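Local coordinates for protein dinoflagellate luciferase (Lingulodinium polyedrum, PDB 1VPR) that catalyses the oxidation of dinoflagellate luciferin by molecular oxygen, emitting blue light in night-time flashes, this chain being the third of the three homologous luciferase domains of the full-length protein, at residues A[113-126]-A[137-149]. Sequence-based numbering, arbitrary orientation.
Sequences DPCPQLTKEQVAMC and KLPCGPLPWPAGL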
# COMPACT_ATOMS: atom_id res chain seq x y z
N ASP A 113 8.22 -7.16 19.41
CA ASP A 113 8.04 -8.59 19.18
C ASP A 113 9.12 -9.03 18.20
O ASP A 113 9.49 -8.27 17.29
CB ASP A 113 6.65 -8.85 18.59
CG ASP A 113 5.56 -8.84 19.64
OD1 ASP A 113 4.38 -8.64 19.28
OD2 ASP A 113 5.89 -9.06 20.83
N PRO A 114 9.64 -10.26 18.37
CA PRO A 114 10.69 -10.78 17.49
C PRO A 114 10.19 -10.80 16.04
O PRO A 114 9.15 -11.39 15.73
CB PRO A 114 10.93 -12.20 18.02
CG PRO A 114 10.41 -12.17 19.40
CD PRO A 114 9.20 -11.29 19.32
N CYS A 115 10.94 -10.14 15.16
CA CYS A 115 10.57 -10.06 13.76
C CYS A 115 11.29 -11.09 12.89
O CYS A 115 12.51 -11.21 12.93
CB CYS A 115 10.89 -8.66 13.23
SG CYS A 115 10.27 -8.36 11.56
N PRO A 116 10.54 -11.85 12.08
CA PRO A 116 11.15 -12.87 11.21
C PRO A 116 11.91 -12.19 10.08
O PRO A 116 11.70 -11.01 9.79
CB PRO A 116 9.95 -13.64 10.69
CG PRO A 116 8.90 -12.54 10.58
CD PRO A 116 9.08 -11.77 11.88
N GLN A 117 12.80 -12.94 9.44
CA GLN A 117 13.59 -12.42 8.34
C GLN A 117 13.93 -13.62 7.45
O GLN A 117 14.20 -14.71 7.96
CB GLN A 117 14.85 -11.79 8.91
CG GLN A 117 16.04 -11.70 7.99
CD GLN A 117 15.98 -10.50 7.08
OE1 GLN A 117 15.56 -9.42 7.49
NE2 GLN A 117 16.43 -10.67 5.84
N LEU A 118 13.90 -13.45 6.13
CA LEU A 118 14.24 -14.57 5.26
C LEU A 118 15.75 -14.64 5.10
O LEU A 118 16.44 -13.61 5.09
CB LEU A 118 13.58 -14.42 3.88
CG LEU A 118 12.06 -14.35 3.85
CD1 LEU A 118 11.56 -14.33 2.39
CD2 LEU A 118 11.50 -15.55 4.58
N THR A 119 16.28 -15.85 4.97
CA THR A 119 17.71 -16.01 4.81
C THR A 119 18.12 -15.60 3.39
O THR A 119 17.27 -15.38 2.51
CB THR A 119 18.14 -17.48 5.04
OG1 THR A 119 17.68 -18.29 3.95
CG2 THR A 119 17.53 -18.02 6.35
N LYS A 120 19.42 -15.49 3.19
CA LYS A 120 20.01 -15.11 1.90
C LYS A 120 19.63 -16.11 0.81
O LYS A 120 19.38 -15.76 -0.35
CB LYS A 120 21.53 -15.08 2.06
CG LYS A 120 22.33 -14.83 0.79
CD LYS A 120 23.83 -14.92 1.10
CE LYS A 120 24.67 -14.80 -0.14
NZ LYS A 120 26.11 -15.01 0.15
N GLU A 121 19.58 -17.38 1.19
CA GLU A 121 19.25 -18.43 0.25
C GLU A 121 17.77 -18.37 -0.13
O GLU A 121 17.41 -18.56 -1.29
CB GLU A 121 19.57 -19.80 0.87
CG GLU A 121 21.06 -20.15 0.90
CD GLU A 121 21.90 -19.09 1.58
OE1 GLU A 121 21.49 -18.65 2.68
OE2 GLU A 121 22.97 -18.72 1.03
N GLN A 122 16.93 -18.13 0.87
CA GLN A 122 15.49 -18.05 0.66
C GLN A 122 15.16 -16.95 -0.33
O GLN A 122 14.31 -17.14 -1.18
CB GLN A 122 14.76 -17.81 1.98
CG GLN A 122 14.70 -19.05 2.87
CD GLN A 122 14.03 -18.79 4.20
OE1 GLN A 122 14.32 -17.80 4.87
NE2 GLN A 122 13.13 -19.68 4.59
N VAL A 123 15.82 -15.81 -0.21
CA VAL A 123 15.58 -14.70 -1.10
C VAL A 123 16.02 -15.07 -2.50
O VAL A 123 15.31 -14.82 -3.49
CB VAL A 123 16.32 -13.44 -0.62
CG1 VAL A 123 16.24 -12.33 -1.66
CG2 VAL A 123 15.70 -12.95 0.69
N ALA A 124 17.19 -15.70 -2.59
CA ALA A 124 17.76 -16.12 -3.87
C ALA A 124 16.84 -17.08 -4.61
O ALA A 124 16.66 -16.97 -5.82
CB ALA A 124 19.13 -16.78 -3.64
N MSE A 125 16.24 -18.02 -3.89
CA MSE A 125 15.33 -18.98 -4.51
C MSE A 125 14.13 -18.33 -5.19
O MSE A 125 13.63 -18.81 -6.21
CB MSE A 125 14.80 -19.95 -3.47
CG MSE A 125 15.87 -20.72 -2.76
SE MSE A 125 15.07 -21.63 -1.27
CE MSE A 125 16.58 -21.67 -0.10
N CYS A 126 13.64 -17.24 -4.59
CA CYS A 126 12.48 -16.55 -5.12
C CYS A 126 12.77 -15.58 -6.25
O CYS A 126 11.85 -15.13 -6.93
CB CYS A 126 11.75 -15.80 -3.99
SG CYS A 126 11.15 -16.89 -2.67
N LYS A 137 3.67 -22.71 -5.44
CA LYS A 137 4.02 -22.51 -4.05
C LYS A 137 5.24 -21.60 -4.07
O LYS A 137 6.07 -21.69 -4.99
CB LYS A 137 4.41 -23.84 -3.41
CG LYS A 137 3.32 -24.87 -3.39
CD LYS A 137 3.82 -26.10 -2.68
CE LYS A 137 2.75 -27.18 -2.66
NZ LYS A 137 3.33 -28.45 -2.12
N LEU A 138 5.38 -20.73 -3.07
CA LEU A 138 6.52 -19.84 -3.02
C LEU A 138 7.73 -20.76 -2.90
O LEU A 138 7.72 -21.72 -2.11
CB LEU A 138 6.41 -18.90 -1.81
CG LEU A 138 7.31 -17.66 -1.79
CD1 LEU A 138 6.98 -16.75 -2.97
CD2 LEU A 138 7.10 -16.92 -0.48
N PRO A 139 8.79 -20.50 -3.67
CA PRO A 139 9.99 -21.34 -3.64
C PRO A 139 10.67 -21.54 -2.28
O PRO A 139 11.24 -22.59 -2.03
CB PRO A 139 10.91 -20.66 -4.64
CG PRO A 139 9.94 -20.10 -5.64
CD PRO A 139 8.91 -19.47 -4.72
N CYS A 140 10.60 -20.55 -1.40
CA CYS A 140 11.28 -20.68 -0.12
C CYS A 140 10.45 -21.36 0.96
O CYS A 140 10.83 -21.37 2.13
CB CYS A 140 11.78 -19.32 0.37
SG CYS A 140 10.53 -18.02 0.50
N GLY A 141 9.33 -21.95 0.56
CA GLY A 141 8.47 -22.61 1.54
C GLY A 141 7.55 -21.58 2.17
O GLY A 141 7.61 -20.41 1.79
N PRO A 142 6.72 -21.97 3.16
CA PRO A 142 5.77 -21.09 3.85
C PRO A 142 6.43 -19.86 4.42
O PRO A 142 7.45 -19.96 5.11
CB PRO A 142 5.23 -21.97 4.97
CG PRO A 142 5.54 -23.40 4.50
CD PRO A 142 6.89 -23.23 3.90
N LEU A 143 5.86 -18.69 4.17
CA LEU A 143 6.45 -17.49 4.75
C LEU A 143 6.14 -17.56 6.24
O LEU A 143 5.11 -18.09 6.65
CB LEU A 143 5.83 -16.22 4.13
CG LEU A 143 6.24 -15.85 2.68
CD1 LEU A 143 5.35 -14.72 2.14
CD2 LEU A 143 7.72 -15.44 2.63
N PRO A 144 7.06 -17.06 7.09
CA PRO A 144 6.83 -17.08 8.53
C PRO A 144 5.78 -16.02 8.88
O PRO A 144 5.81 -14.93 8.32
CB PRO A 144 8.20 -16.70 9.12
CG PRO A 144 9.17 -17.22 8.11
CD PRO A 144 8.48 -16.80 6.80
N TRP A 145 4.84 -16.34 9.77
CA TRP A 145 3.88 -15.34 10.23
C TRP A 145 4.68 -14.59 11.30
O TRP A 145 5.48 -15.21 12.02
CB TRP A 145 2.66 -15.99 10.88
CG TRP A 145 1.69 -16.62 9.89
CD1 TRP A 145 1.69 -17.92 9.45
CD2 TRP A 145 0.59 -15.97 9.23
NE1 TRP A 145 0.65 -18.12 8.57
CE2 TRP A 145 -0.03 -16.94 8.41
CE3 TRP A 145 0.08 -14.67 9.25
CZ2 TRP A 145 -1.15 -16.65 7.62
CZ3 TRP A 145 -1.04 -14.37 8.46
CH2 TRP A 145 -1.64 -15.35 7.66
N PRO A 146 4.51 -13.26 11.42
CA PRO A 146 5.28 -12.55 12.45
C PRO A 146 4.73 -12.71 13.86
O PRO A 146 3.57 -12.40 14.12
CB PRO A 146 5.24 -11.10 11.98
CG PRO A 146 3.89 -11.01 11.30
CD PRO A 146 3.83 -12.31 10.51
N ALA A 147 5.57 -13.19 14.77
CA ALA A 147 5.19 -13.36 16.18
C ALA A 147 4.44 -12.14 16.69
O ALA A 147 4.85 -11.01 16.41
CB ALA A 147 6.46 -13.58 17.05
N GLY A 148 3.36 -12.35 17.45
CA GLY A 148 2.61 -11.22 17.99
C GLY A 148 1.47 -10.72 17.11
O GLY A 148 0.75 -9.80 17.48
N LEU A 149 1.30 -11.31 15.93
CA LEU A 149 0.19 -10.88 15.08
C LEU A 149 -1.10 -11.45 15.64
O LEU A 149 -1.19 -12.65 15.90
CB LEU A 149 0.38 -11.38 13.64
CG LEU A 149 -0.72 -10.94 12.65
CD1 LEU A 149 -0.61 -9.45 12.39
CD2 LEU A 149 -0.57 -11.72 11.34
O HOH W 1 6.93 -9.99 14.99
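Cys126 and Cys140 bring their sulfurs together, SG to SG at 3.4 Å, a van der Waals contact and not a disulfide. Cys140 gets there from the type I turn Leu138–Gly141, its SG set between backbone N and carbonyl carbon (chi1 55°), while its CB lies 3.7 Å from Gln122 CB. Beside them the selenium of Met125, a selenomethionine, comes up beside the Pro139–Cys140 backbone, and Pro139 CB packs on Met125 CB. Further along, Leu118 splits its two methyls: CD1 meets Leu143 CD2 at 4.0 Å and CD2 meets Pro144 CD. Pro116 then packs CB on Pro144 CB and CD on Pro146 CB, and one water donates to both Pro114 O and Ala147 O. Gln122 also reaches back to Thr119 in a capping box at the start of helix 120-126: Thr119 N gives a nearly straight bond (2.8 Å, 166°) to a lone pair of Gln122 OE1, and Gln122 N returns one to Thr119 OG1. With an alanine at Gln122, the CG contact on Cys140 goes, and Thr119 N would probably lose its acceptor, leaving the helix start less firmly capped. The paired segments run along the outside of the calycin barrel, Leu118 and Pro116 against Trp265 of strand 259-266, Leu143 against Leu249 of strand 247-253.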